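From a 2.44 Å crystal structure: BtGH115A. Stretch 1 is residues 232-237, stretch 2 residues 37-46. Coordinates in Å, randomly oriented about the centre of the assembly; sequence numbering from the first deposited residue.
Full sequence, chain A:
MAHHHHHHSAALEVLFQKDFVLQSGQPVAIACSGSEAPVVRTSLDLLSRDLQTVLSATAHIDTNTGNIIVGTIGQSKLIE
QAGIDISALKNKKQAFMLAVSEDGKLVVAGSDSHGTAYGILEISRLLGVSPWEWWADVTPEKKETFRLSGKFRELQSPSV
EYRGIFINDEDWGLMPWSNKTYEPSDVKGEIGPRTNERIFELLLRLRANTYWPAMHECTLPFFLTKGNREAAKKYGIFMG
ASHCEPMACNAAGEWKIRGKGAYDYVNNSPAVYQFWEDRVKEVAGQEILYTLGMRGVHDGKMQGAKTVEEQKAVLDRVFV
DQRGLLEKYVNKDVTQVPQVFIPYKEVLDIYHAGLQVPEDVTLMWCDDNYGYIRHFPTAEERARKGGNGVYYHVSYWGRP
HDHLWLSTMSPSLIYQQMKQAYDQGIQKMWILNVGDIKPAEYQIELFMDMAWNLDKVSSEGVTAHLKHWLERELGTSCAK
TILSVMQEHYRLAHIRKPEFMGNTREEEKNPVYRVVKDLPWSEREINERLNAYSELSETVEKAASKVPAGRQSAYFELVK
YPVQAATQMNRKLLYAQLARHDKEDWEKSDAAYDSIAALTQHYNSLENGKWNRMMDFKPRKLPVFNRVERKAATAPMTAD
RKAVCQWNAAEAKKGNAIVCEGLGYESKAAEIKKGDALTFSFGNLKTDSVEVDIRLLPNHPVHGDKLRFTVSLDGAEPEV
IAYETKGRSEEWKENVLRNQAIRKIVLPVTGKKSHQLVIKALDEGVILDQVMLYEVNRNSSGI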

# COMPACT_ATOMS: atom_id res chain seq x y z
N ALA A 232 -12.85 18.41 4.20
CA ALA A 232 -12.13 17.57 5.15
C ALA A 232 -12.74 17.65 6.56
O ALA A 232 -12.76 16.65 7.30
CB ALA A 232 -10.66 17.96 5.17
N LYS A 233 -13.22 18.84 6.93
CA LYS A 233 -13.91 19.02 8.20
C LYS A 233 -15.25 18.28 8.21
O LYS A 233 -15.62 17.67 9.21
CB LYS A 233 -14.08 20.52 8.51
CG LYS A 233 -14.36 20.88 9.97
CD LYS A 233 -15.04 22.25 10.05
CE LYS A 233 -14.86 22.89 11.41
NZ LYS A 233 -13.60 23.70 11.50
N LYS A 234 -15.97 18.33 7.08
CA LYS A 234 -17.27 17.67 6.93
C LYS A 234 -17.15 16.15 7.10
O LYS A 234 -17.98 15.53 7.78
CB LYS A 234 -17.89 18.03 5.56
CG LYS A 234 -19.40 17.82 5.48
CD LYS A 234 -19.85 17.34 4.10
CE LYS A 234 -21.37 17.15 4.03
NZ LYS A 234 -21.92 16.17 5.01
N TYR A 235 -16.06 15.59 6.53
CA TYR A 235 -15.77 14.15 6.52
C TYR A 235 -14.88 13.66 7.66
O TYR A 235 -14.69 12.45 7.81
CB TYR A 235 -15.20 13.71 5.15
CG TYR A 235 -16.24 13.62 4.06
CD1 TYR A 235 -16.82 14.78 3.50
CD2 TYR A 235 -16.66 12.38 3.59
CE1 TYR A 235 -17.80 14.69 2.55
CE2 TYR A 235 -17.62 12.29 2.61
CZ TYR A 235 -18.20 13.44 2.09
OH TYR A 235 -19.19 13.33 1.12
N GLY A 236 -14.32 14.57 8.45
CA GLY A 236 -13.62 14.22 9.72
C GLY A 236 -12.30 13.52 9.49
O GLY A 236 -11.97 12.57 10.21
N ILE A 237 -11.55 13.99 8.49
CA ILE A 237 -10.31 13.38 8.04
C ILE A 237 -9.16 14.22 8.56
O ILE A 237 -9.13 15.43 8.39
CB ILE A 237 -10.24 13.40 6.47
CG1 ILE A 237 -11.37 12.55 5.81
CG2 ILE A 237 -8.83 13.07 5.95
CD1 ILE A 237 -11.41 11.06 6.13
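Stretch 2 37-46: APVVRTSLDL

Stretch 2 is helical from Pro38 to Leu46, and the helix runs on beyond it. Ala37 occupies the N-cap position. The helix packs its Pro38, Val39 and Thr42 side against the C-terminal end of a helix in stretch 1, where the chain leaves helical conformation at Gly236, with phi 71° and psi 40°. The touching residues are at least 189 positions apart in sequence. The backbones come close: CA of Tyr235 lies 4.9 Å from CA of Val39, and CA of Lys234 lies 5.2 Å from CA of Pro38. The numbering rises in the same sense on both sides at this point. The two stretches together bury 341 Å².

Thr42 is the centre of the contact. Its CA-to-CB bond points toward stretch 1, and its chi1 is m (-53°). OG1 of Thr42 lies 2.6 Å from O of Lys234 and 2.9 Å from O of Pro38, one turn back in its own helix. Both carbonyls are within reach of the single hydroxyl proton, and the geometry does not choose between them. The same OG1 also accepts a hydrogen bond from NZ of Lys234 at 3.2 Å. Lys234 thus meets Thr42 with both its carbonyl and its ammonium group. The CA-to-CB bond of Lys234 points away from stretch 2, but the long side chain brings its end back. NZ of Lys234 is also 4.3 Å from OD2 of Asp45. The charges are opposite, but this is too far for a salt bridge.

The methyl group of Thr42 serves a different neighbour. CG2 of Thr42 sits over one face of the Tyr235 ring, 3.6 Å from the ring centroid and 11° off the normal, a CH-pi contact.

Val39 and Pro38 complete the packing. CG2 of Val39 is 3.5 Å from O of Tyr235, and CB of Val39 is 4.0 Å from CA of Gly236. Gly236 leaves room here: an ideal CB on it would fall 2.7 Å from CB of Val39, a clash. Its positive phi also favours glycine. CB of Pro38 lies 3.7 Å from O of Lys233.

Within stretch 2, N of Thr42 donates to O of Pro38 at 2.8 Å. O of Val39 receives OG of Ser43 at 2.6 Å and N of Ser43 at 3.2 Å. O of Ala37 accepts from N of Val40 at 2.8 Å. In stretch 1, O of Ala232 accepts from N of Ile237 at 3.2 Å and, weakly, from N of Gly236 at 2.8 Å. NZ of Lys233 is satisfied elsewhere in the structure.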

# COMPACT_ATOMS: atom_id res chain seq x y z
N ALA A 37 -20.92 15.37 15.94
CA ALA A 37 -19.89 15.89 15.04
C ALA A 37 -20.23 15.70 13.54
O ALA A 37 -20.97 14.78 13.18
CB ALA A 37 -18.55 15.28 15.39
N PRO A 38 -19.73 16.60 12.67
CA PRO A 38 -20.03 16.51 11.21
C PRO A 38 -19.87 15.10 10.61
O PRO A 38 -20.72 14.64 9.81
CB PRO A 38 -19.02 17.49 10.59
CG PRO A 38 -18.39 18.26 11.76
CD PRO A 38 -19.15 17.91 13.01
N VAL A 39 -18.81 14.42 11.04
CA VAL A 39 -18.45 13.11 10.54
C VAL A 39 -19.59 12.14 10.80
O VAL A 39 -19.83 11.25 9.97
CB VAL A 39 -17.07 12.65 11.09
CG1 VAL A 39 -17.06 12.58 12.62
CG2 VAL A 39 -16.62 11.34 10.45
N VAL A 40 -20.31 12.34 11.91
CA VAL A 40 -21.45 11.48 12.21
C VAL A 40 -22.56 11.73 11.18
O VAL A 40 -23.10 10.80 10.60
CB VAL A 40 -21.94 11.60 13.68
CG1 VAL A 40 -23.19 10.74 13.94
CG2 VAL A 40 -20.85 11.17 14.64
N ARG A 41 -22.86 13.00 10.93
CA ARG A 41 -23.93 13.34 10.00
C ARG A 41 -23.59 12.95 8.56
O ARG A 41 -24.44 12.46 7.85
CB ARG A 41 -24.33 14.83 10.13
CG ARG A 41 -25.55 15.07 11.04
CD ARG A 41 -25.54 16.43 11.74
NE ARG A 41 -24.93 17.50 10.92
CZ ARG A 41 -23.82 18.18 11.23
NH1 ARG A 41 -23.15 17.96 12.37
NH2 ARG A 41 -23.37 19.11 10.39
N THR A 42 -22.33 13.09 8.18
CA THR A 42 -21.84 12.70 6.85
C THR A 42 -22.05 11.21 6.57
O THR A 42 -22.44 10.86 5.47
CB THR A 42 -20.35 13.03 6.71
OG1 THR A 42 -20.16 14.41 7.02
CG2 THR A 42 -19.91 12.81 5.30
N SER A 43 -21.80 10.37 7.59
CA SER A 43 -21.89 8.91 7.52
C SER A 43 -23.32 8.43 7.49
O SER A 43 -23.65 7.41 6.85
CB SER A 43 -21.18 8.27 8.72
OG SER A 43 -19.90 8.85 8.90
N LEU A 44 -24.16 9.14 8.23
CA LEU A 44 -25.57 8.98 8.13
C LEU A 44 -26.07 9.16 6.69
O LEU A 44 -26.77 8.29 6.19
CB LEU A 44 -26.29 9.91 9.09
CG LEU A 44 -26.51 9.24 10.44
CD1 LEU A 44 -27.30 10.18 11.33
CD2 LEU A 44 -27.25 7.93 10.29
N ASP A 45 -25.67 10.25 6.03
CA ASP A 45 -25.99 10.46 4.61
C ASP A 45 -25.57 9.26 3.75
O ASP A 45 -26.36 8.76 2.91
CB ASP A 45 -25.36 11.76 4.08
CG ASP A 45 -26.07 13.03 4.56
OD1 ASP A 45 -27.08 12.96 5.30
OD2 ASP A 45 -25.60 14.12 4.18
N LEU A 46 -24.35 8.77 3.99
CA LEU A 46 -23.80 7.64 3.26
C LEU A 46 -24.62 6.39 3.50
O LEU A 46 -24.85 5.65 2.57
CB LEU A 46 -22.36 7.36 3.67
CG LEU A 46 -21.25 7.91 2.78
CD1 LEU A 46 -19.91 7.42 3.31
CD2 LEU A 46 -21.46 7.54 1.32